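Peptidase M14, carboxypeptidase A (Thermoplasmatales archaeon SCGC AB-540-F20, PDB 4XED) is an archaeal M14-like peptidase whose calcium-binding PKD domain, the part described here, probably serves in binding other proteins or substrate rather than in catalysis. Local coordinates at residues P10-G14 with N25-V29; G35-Y40 with W52-S58. One frame throughout, in Å; residues are numbered along the deposited sequence.

The two contacts follow each other along one PKD domain, a beta sandwich of two antiparallel sheets. Contact 1 pairs strand 11-13 with strand 24-29 in one sheet. Contact 2 pairs strand 38-43 with strand 49-56 in the other. Their centres lie about 14 Å apart. They meet where Tyr40 of contact 2 packs on contact 1: Val29 CA is 3.6 Å from Tyr40 OH, and Pro10 CG is 4.2 Å from Tyr40 CE1. Asp36 of contact 2 binds the calcium ion through OD2 at 2.3 Å, with five residues from outside both contacts. The side chain of Pro10 is about 13 Å from that ion. Contact 1 is partly buried, whereas contact 2 lies at the surface.

Contact 1. Residues P10-G14 with N25-V29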
ATOM      1  N   PRO A  10      -4.233   4.176   4.876  1.00  6.20           N
ATOM      2  CA  PRO A  10      -3.641   4.588   3.608  1.00  6.56           C
ATOM      3  C   PRO A  10      -4.577   4.560   2.424  1.00  6.03           C
ATOM      4  O   PRO A  10      -5.526   3.772   2.366  1.00  7.42           O
ATOM      5  CB  PRO A  10      -2.506   3.575   3.406  1.00  5.28           C
ATOM      6  CG  PRO A  10      -2.137   3.146   4.814  1.00  6.63           C
ATOM      7  CD  PRO A  10      -3.442   3.093   5.511  1.00  7.18           C
ATOM      8  N   ASN A  11      -4.247   5.414   1.469  1.00  4.82           N
ATOM      9  CA  ASN A  11      -4.863   5.425   0.158  1.00  4.48           C
ATOM     10  C   ASN A  11      -3.917   4.763  -0.849  1.00  5.22           C
ATOM     11  O   ASN A  11      -2.709   4.970  -0.803  1.00  6.07           O
ATOM     12  CB  ASN A  11      -5.139   6.866  -0.265  1.00  5.01           C
ATOM     13  CG  ASN A  11      -6.207   7.518   0.547  1.00  6.19           C
ATOM     14  OD1 ASN A  11      -7.399   7.284   0.319  1.00  7.00           O
ATOM     15  ND2 ASN A  11      -5.800   8.247   1.582  1.00  6.40           N
ATOM     16  N   VAL A  12      -4.512   4.018  -1.792  1.00  5.32           N
ATOM     17  CA  VAL A  12      -3.810   3.321  -2.864  1.00  6.03           C
ATOM     18  C   VAL A  12      -4.475   3.620  -4.205  1.00  4.63           C
ATOM     19  O   VAL A  12      -5.651   3.295  -4.360  1.00  5.95           O
ATOM     20  CB  VAL A  12      -3.857   1.772  -2.663  1.00  8.90           C
ATOM     21  CG1 VAL A  12      -3.031   1.078  -3.736  1.00 11.63           C
ATOM     22  CG2 VAL A  12      -3.473   1.360  -1.246  1.00 12.08           C
ATOM     23  N   THR A  13      -3.767   4.235  -5.146  1.00  4.91           N
ATOM     24  CA  THR A  13      -4.338   4.432  -6.476  1.00  5.60           C
ATOM     25  C   THR A  13      -3.421   3.859  -7.544  1.00  6.26           C
ATOM     26  O   THR A  13      -2.199   3.873  -7.404  1.00  7.89           O
ATOM     27  CB  THR A  13      -4.662   5.938  -6.783  1.00  5.72           C
ATOM     28  OG1 THR A  13      -3.466   6.717  -6.746  1.00  6.54           O
ATOM     29  CG2 THR A  13      -5.659   6.490  -5.785  1.00  7.06           C
ATOM     30  N   GLY A  14      -4.020   3.395  -8.630  1.00  5.99           N
ATOM     31  CA  GLY A  14      -3.265   2.900  -9.764  1.00  6.58           C
ATOM     32  C   GLY A  14      -4.223   2.097 -10.619  1.00  7.39           C
ATOM     33  O   GLY A  14      -5.432   2.080 -10.370  1.00  8.52           O
ATOM     34  N   ASN A  25       2.242   0.827 -11.836  1.00  7.94           N
ATOM     35  CA  ASN A  25       2.630   1.684 -10.703  1.00  8.14           C
ATOM     36  C   ASN A  25       1.461   2.003  -9.801  1.00  6.75           C
ATOM     37  O   ASN A  25       0.395   2.389 -10.263  1.00  8.14           O
ATOM     38  CB  ASN A  25       3.158   3.017 -11.233  1.00  7.85           C
ATOM     39  CG  ASN A  25       4.413   2.869 -12.005  1.00 10.21           C
ATOM     40  OD1 ASN A  25       5.344   2.213 -11.559  1.00 12.53           O
ATOM     41  ND2 ASN A  25       4.470   3.494 -13.158  1.00 11.10           N
ATOM     42  N   TYR A  26       1.703   1.876  -8.500  1.00  6.89           N
ATOM     43  CA  TYR A  26       0.721   2.176  -7.455  1.00  6.22           C
ATOM     44  C   TYR A  26       1.259   3.267  -6.531  1.00  4.98           C
ATOM     45  O   TYR A  26       2.400   3.215  -6.093  1.00  6.39           O
ATOM     46  CB  TYR A  26       0.326   0.863  -6.707  1.00  6.13           C
ATOM     47  CG  TYR A  26      -0.368  -0.034  -7.697  1.00  5.93           C
ATOM     48  CD1 TYR A  26      -1.731   0.050  -7.910  1.00  5.95           C
ATOM     49  CD2 TYR A  26       0.358  -0.884  -8.512  1.00  7.05           C
ATOM     50  CE1 TYR A  26      -2.347  -0.651  -8.922  1.00  6.41           C
ATOM     51  CE2 TYR A  26      -0.261  -1.638  -9.527  1.00  7.00           C
ATOM     52  CZ  TYR A  26      -1.594  -1.496  -9.733  1.00  6.42           C
ATOM     53  OH  TYR A  26      -2.182  -2.234 -10.756  1.00  7.87           O
ATOM     54  N   THR A  27       0.383   4.219  -6.251  1.00  6.09           N
ATOM     55  CA  THR A  27       0.696   5.356  -5.406  1.00  6.55           C
ATOM     56  C   THR A  27       0.061   5.135  -4.037  1.00  6.75           C
ATOM     57  O   THR A  27      -1.146   4.866  -3.947  1.00  6.44           O
ATOM     58  CB  THR A  27       0.157   6.643  -6.032  1.00  7.44           C
ATOM     59  OG1 THR A  27       0.758   6.829  -7.312  1.00  8.76           O
ATOM     60  CG2 THR A  27       0.441   7.827  -5.134  1.00  9.22           C
ATOM     61  N   PHE A  28       0.877   5.242  -2.980  1.00  5.58           N
ATOM     62  CA  PHE A  28       0.443   4.995  -1.605  1.00  6.16           C
ATOM     63  C   PHE A  28       0.666   6.263  -0.808  1.00  6.52           C
ATOM     64  O   PHE A  28       1.751   6.876  -0.895  1.00  6.75           O
ATOM     65  CB  PHE A  28       1.256   3.867  -0.959  1.00  7.13           C
ATOM     66  CG  PHE A  28       1.113   2.534  -1.654  1.00  6.48           C
ATOM     67  CD1 PHE A  28       1.879   2.216  -2.762  1.00  5.70           C
ATOM     68  CD2 PHE A  28       0.229   1.574  -1.197  1.00  6.15           C
ATOM     69  CE1 PHE A  28       1.752   1.005  -3.418  1.00  5.51           C
ATOM     70  CE2 PHE A  28       0.096   0.361  -1.855  1.00  7.26           C
ATOM     71  CZ  PHE A  28       0.879   0.092  -2.962  1.00  6.47           C
ATOM     72  N   VAL A  29      -0.304   6.633   0.017  1.00  6.23           N
ATOM     73  CA  VAL A  29      -0.050   7.739   0.939  1.00  6.51           C
ATOM     74  C   VAL A  29      -0.996   7.735   2.118  1.00  6.40           C
ATOM     75  O   VAL A  29      -2.171   7.378   1.999  1.00  7.36           O
ATOM     76  CB  VAL A  29      -0.145   9.120   0.228  1.00  6.89           C
ATOM     77  CG1 VAL A  29      -1.537   9.353  -0.323  1.00  9.03           C
ATOM     78  CG2 VAL A  29       0.290  10.284   1.144  1.00  8.61           C
TER
HETATM   79  O   HOH W   1      -0.184   5.213  -9.507  1.00 10.52           O
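Strand 11-13 runs antiparallel to strand 25-29, with 162° between their directions and a closest axis approach of 4.8 Å. Asn11 pairs with Val29, and Thr13 with Thr27, as hydrogen-bonded pairs. Asn11 N donates to Val29 O at 2.9 Å, and Val29 N returns to Asn11 O at 3.0 Å. Thr13 N to Thr27 O is 3.0 Å, and Thr27 N to Thr13 O is 2.8 Å. Val12 and Phe28 form the non-hydrogen-bonded pair between them, with their CA atoms 4.7 Å apart. There the CA-H groups approach carbonyls: Val12 CA to Thr27 O and Phe28 CA to Asn11 O are both 3.3 Å. This is a beta hairpin at one edge of a three-stranded sheet of the PKD beta sandwich; strand 62-66 flanks strand 24-29 on its other side. Val12 and Phe28 turn to the sandwich interior and both touch Ala78 of the opposing sheet. Val12 CG2 packs on Phe28 CD2 at 3.7 Å. Tyr26 is also buried, against Leu93 and Val95, and its OH is hydrogen-bonded to Pro15 O. Gly14 CA lies 3.7 Å from Tyr26 CD1, where a side chain would clash. Asn11, Thr13, Thr27 and Val29 occupy the outer face. Water 1 donates to Thr13 O (3.2 Å) and Asn25 O (3.0 Å) and accepts from Thr27 OG1 (2.9 Å).

Contact 2. Residues G35-Y40 with W52-S58; sequences GDNITY and WIGPYAS. With CA (calcium ion), chain B.
A beta hairpin of the PKD sandwich, with two beta bulges, joins strand 38-40 to strand 53-56 beside the calcium site. The strands run antiparallel at 155°, with axes 4.6 Å apart at their closest. Ile38-Tyr56 and Tyr40-Ile53 are hydrogen-bonded antiparallel pairs. Ile38 N donates to Tyr56 O (2.9 Å) and Tyr56 N to Ile38 O (2.8 Å); Tyr40 N to Ile53 O and Ile53 N to Tyr40 O are both 2.9 Å. Between these pairs the register shifts by one, a beta bulge at Gly54-Pro55 facing Thr39. At the end of this pairing Trp52 and Ile53 both face Tyr40, a G1 bulge, with Trp52 at 60/56 (phi/psi). A cis peptide bond joins Gly54 to Pro55. Ile38, Tyr40, Ile53 and Tyr56 share one face. Tyr40 and Tyr56 both take chi1 m, and their CD2 atoms meet at 3.8 Å. Both side chains touch Val62 of the opposite sheet. Tyr40 OH is hydrogen-bonded to Thr30 N. On the other side, Thr39 OG1 is 3.5 Å from Trp52 CE3; the indole makes a cation-pi contact with Lys81. Asp36 (chi1 m) points away from 52-58, and its OD2 binds calcium at 2.3 Å with Asn4, Asp5, Asp32, Asn34 and Asp82. Ser58 OG is hydrogen-bonded to Asp32 N. Water 2 donates to Gly35 O and Asn37 OD1, each at 2.8 Å, and accepts from Ser58 N at 2.9 Å.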
ATOM      1  N   GLY A  35       1.911  13.877  13.069  1.00 10.23           N
ATOM      2  CA  GLY A  35       2.992  14.200  12.151  1.00  9.95           C
ATOM      3  C   GLY A  35       4.154  13.222  12.164  1.00  9.97           C
ATOM      4  O   GLY A  35       5.214  13.513  11.606  1.00 11.47           O
ATOM      5  N   ASP A  36       3.953  12.056  12.779  1.00  9.58           N
ATOM      6  CA  ASP A  36       5.008  11.065  12.928  1.00  9.59           C
ATOM      7  C   ASP A  36       5.399  10.474  11.579  1.00  9.08           C
ATOM      8  O   ASP A  36       4.572  10.334  10.685  1.00  8.75           O
ATOM      9  CB  ASP A  36       4.518   9.909  13.791  1.00 10.11           C
ATOM     10  CG  ASP A  36       4.139  10.330  15.200  1.00 11.96           C
ATOM     11  OD1 ASP A  36       4.722  11.302  15.738  1.00 14.89           O
ATOM     12  OD2 ASP A  36       3.284   9.654  15.800  1.00 11.96           O
ATOM     13  N   ASN A  37       6.674  10.110  11.449  1.00  8.26           N
ATOM     14  CA  ASN A  37       7.105   9.259  10.361  1.00  8.12           C
ATOM     15  C   ASN A  37       6.404   7.922  10.452  1.00  8.10           C
ATOM     16  O   ASN A  37       6.024   7.475  11.552  1.00  7.68           O
ATOM     17  CB  ASN A  37       8.605   9.026  10.425  1.00  9.45           C
ATOM     18  CG  ASN A  37       9.421  10.241  10.075  1.00 12.17           C
ATOM     19  OD1 ASN A  37       8.938  11.226   9.518  1.00 11.82           O
ATOM     20  ND2 ASN A  37      10.692  10.172  10.408  1.00 16.12           N
ATOM     21  N   ILE A  38       6.184   7.293   9.301  0.52  8.35           N
ATOM     22  CA  ILE A  38       5.500   5.993   9.266  0.52  6.62           C
ATOM     23  C   ILE A  38       6.154   5.000   8.305  0.52  6.67           C
ATOM     24  O   ILE A  38       6.864   5.385   7.370  0.52  7.31           O
ATOM     25  CB  ILE A  38       3.954   6.085   8.925  0.52  7.97           C
ATOM     26  CG1 ILE A  38       3.667   6.353   7.431  0.52  7.84           C
ATOM     27  CG2 ILE A  38       3.269   7.113   9.815  0.52  7.80           C
ATOM     28  CD1 ILE A  38       3.997   7.729   6.942  0.52  8.28           C
ATOM     29  N   THR A  39       5.886   3.717   8.536  1.00  6.25           N
ATOM     30  CA  THR A  39       6.267   2.645   7.634  1.00  6.97           C
ATOM     31  C   THR A  39       4.981   2.016   7.095  1.00  6.97           C
ATOM     32  O   THR A  39       3.937   2.086   7.742  1.00  7.35           O
ATOM     33  CB  THR A  39       7.150   1.563   8.289  1.00  8.36           C
ATOM     34  OG1 THR A  39       6.525   1.062   9.477  1.00  9.88           O
ATOM     35  CG2 THR A  39       8.531   2.132   8.615  1.00 10.45           C
ATOM     36  N   TYR A  40       5.060   1.421   5.911  1.00  6.37           N
ATOM     37  CA  TYR A  40       3.921   0.800   5.261  1.00  6.70           C
ATOM     38  C   TYR A  40       4.088  -0.715   5.158  1.00  6.02           C
ATOM     39  O   TYR A  40       5.183  -1.208   4.923  1.00  7.38           O
ATOM     40  CB  TYR A  40       3.745   1.351   3.840  1.00  6.59           C
ATOM     41  CG  TYR A  40       3.372   2.813   3.757  1.00  7.06           C
ATOM     42  CD1 TYR A  40       2.036   3.219   3.796  1.00  7.29           C
ATOM     43  CD2 TYR A  40       4.347   3.788   3.638  1.00  7.60           C
ATOM     44  CE1 TYR A  40       1.683   4.562   3.709  1.00  7.07           C
ATOM     45  CE2 TYR A  40       4.011   5.141   3.563  1.00  6.88           C
ATOM     46  CZ  TYR A  40       2.672   5.517   3.588  1.00  6.93           C
ATOM     47  OH  TYR A  40       2.251   6.830   3.531  1.00  8.55           O
ATOM     48  N   TRP A  52       6.693  -3.391   6.162  1.00 10.30           N
ATOM     49  CA  TRP A  52       7.099  -2.236   6.952  1.00 10.16           C
ATOM     50  C   TRP A  52       8.263  -1.481   6.295  1.00 10.43           C
ATOM     51  O   TRP A  52       9.339  -1.277   6.867  1.00 12.17           O
ATOM     52  CB  TRP A  52       7.383  -2.623   8.394  1.00 10.88           C
ATOM     53  CG  TRP A  52       6.206  -3.274   9.063  1.00 10.56           C
ATOM     54  CD1 TRP A  52       6.178  -4.522   9.611  1.00 12.21           C
ATOM     55  CD2 TRP A  52       4.877  -2.739   9.221  1.00  9.08           C
ATOM     56  NE1 TRP A  52       4.947  -4.787  10.113  1.00 12.01           N
ATOM     57  CE2 TRP A  52       4.121  -3.722   9.884  1.00  8.95           C
ATOM     58  CE3 TRP A  52       4.267  -1.525   8.890  1.00  8.61           C
ATOM     59  CZ2 TRP A  52       2.787  -3.530  10.235  1.00  8.74           C
ATOM     60  CZ3 TRP A  52       2.911  -1.353   9.221  1.00  9.25           C
ATOM     61  CH2 TRP A  52       2.199  -2.350   9.894  1.00  9.57           C
ATOM     62  N   ILE A  53       8.033  -1.090   5.056  0.60  9.60           N
ATOM     63  CA  ILE A  53       9.010  -0.305   4.314  0.60 11.06           C
ATOM     64  C   ILE A  53       8.952   1.167   4.741  0.60 10.57           C
ATOM     65  O   ILE A  53       7.883   1.676   5.114  0.60  9.91           O
ATOM     66  CB  ILE A  53       8.805  -0.459   2.797  0.60 12.81           C
ATOM     67  CG1 ILE A  53       7.340  -0.177   2.423  0.60 10.76           C
ATOM     68  CG2 ILE A  53       9.261  -1.858   2.342  0.60 15.00           C
ATOM     69  CD1 ILE A  53       7.125  -0.022   0.995  0.60 15.96           C
ATOM     70  N   GLY A  54      10.112   1.829   4.716  1.00  9.31           N
ATOM     71  CA  GLY A  54      10.240   3.168   5.258  1.00  9.74           C
ATOM     72  C   GLY A  54      11.349   3.212   6.294  1.00 10.49           C
ATOM     73  O   GLY A  54      12.227   2.370   6.292  1.00 12.37           O
ATOM     74  N   PRO A  55      11.326   4.190   7.194  1.00  9.14           N
ATOM     75  CA  PRO A  55      10.253   5.189   7.364  1.00  7.91           C
ATOM     76  C   PRO A  55      10.198   6.233   6.263  1.00  9.03           C
ATOM     77  O   PRO A  55      11.210   6.534   5.608  1.00 10.04           O
ATOM     78  CB  PRO A  55      10.610   5.854   8.701  1.00 10.28           C
ATOM     79  CG  PRO A  55      12.086   5.663   8.841  1.00 12.37           C
ATOM     80  CD  PRO A  55      12.361   4.318   8.230  1.00 10.95           C
ATOM     81  N   TYR A  56       8.997   6.782   6.105  1.00  7.98           N
ATOM     82  CA  TYR A  56       8.695   7.900   5.229  1.00  7.29           C
ATOM     83  C   TYR A  56       8.060   9.019   6.045  1.00  7.06           C
ATOM     84  O   TYR A  56       7.512   8.778   7.133  1.00  7.90           O
ATOM     85  CB  TYR A  56       7.738   7.485   4.129  1.00  8.81           C
ATOM     86  CG  TYR A  56       8.305   6.434   3.205  1.00  9.30           C
ATOM     87  CD1 TYR A  56       9.245   6.753   2.233  1.00 11.24           C
ATOM     88  CD2 TYR A  56       7.904   5.109   3.319  1.00 10.23           C
ATOM     89  CE1 TYR A  56       9.748   5.764   1.380  1.00 11.37           C
ATOM     90  CE2 TYR A  56       8.409   4.123   2.482  1.00 11.66           C
ATOM     91  CZ  TYR A  56       9.320   4.450   1.519  1.00 12.15           C
ATOM     92  OH  TYR A  56       9.816   3.455   0.701  1.00 15.73           O
ATOM     93  N   ALA A  57       8.106  10.252   5.538  1.00  8.25           N
ATOM     94  CA  ALA A  57       7.430  11.372   6.180  1.00  9.00           C
ATOM     95  C   ALA A  57       5.924  11.146   6.130  1.00  8.61           C
ATOM     96  O   ALA A  57       5.387  10.642   5.110  1.00  7.88           O
ATOM     97  CB  ALA A  57       7.777  12.671   5.469  1.00  9.98           C
ATOM     98  N   SER A  58       5.238  11.626   7.164  1.00  8.68           N
ATOM     99  CA  SER A  58       3.801  11.711   7.103  1.00  7.63           C
ATOM    100  C   SER A  58       3.404  12.525   5.866  1.00  7.85           C
ATOM    101  O   SER A  58       3.935  13.608   5.643  1.00  9.03           O
ATOM    102  CB  SER A  58       3.266  12.328   8.383  1.00  7.80           C
ATOM    103  OG  SER A  58       1.868  12.508   8.365  1.00  9.11           O
TER
HETATM  104 CA    CA B 101       1.101   8.836  15.710  1.00  8.38          CA
HETATM  105  O   HOH W   2       6.668  12.812   9.375  1.00 10.64           O
HETATM  106  O   HOH W   3       4.329   8.504   3.565  1.00  9.73           O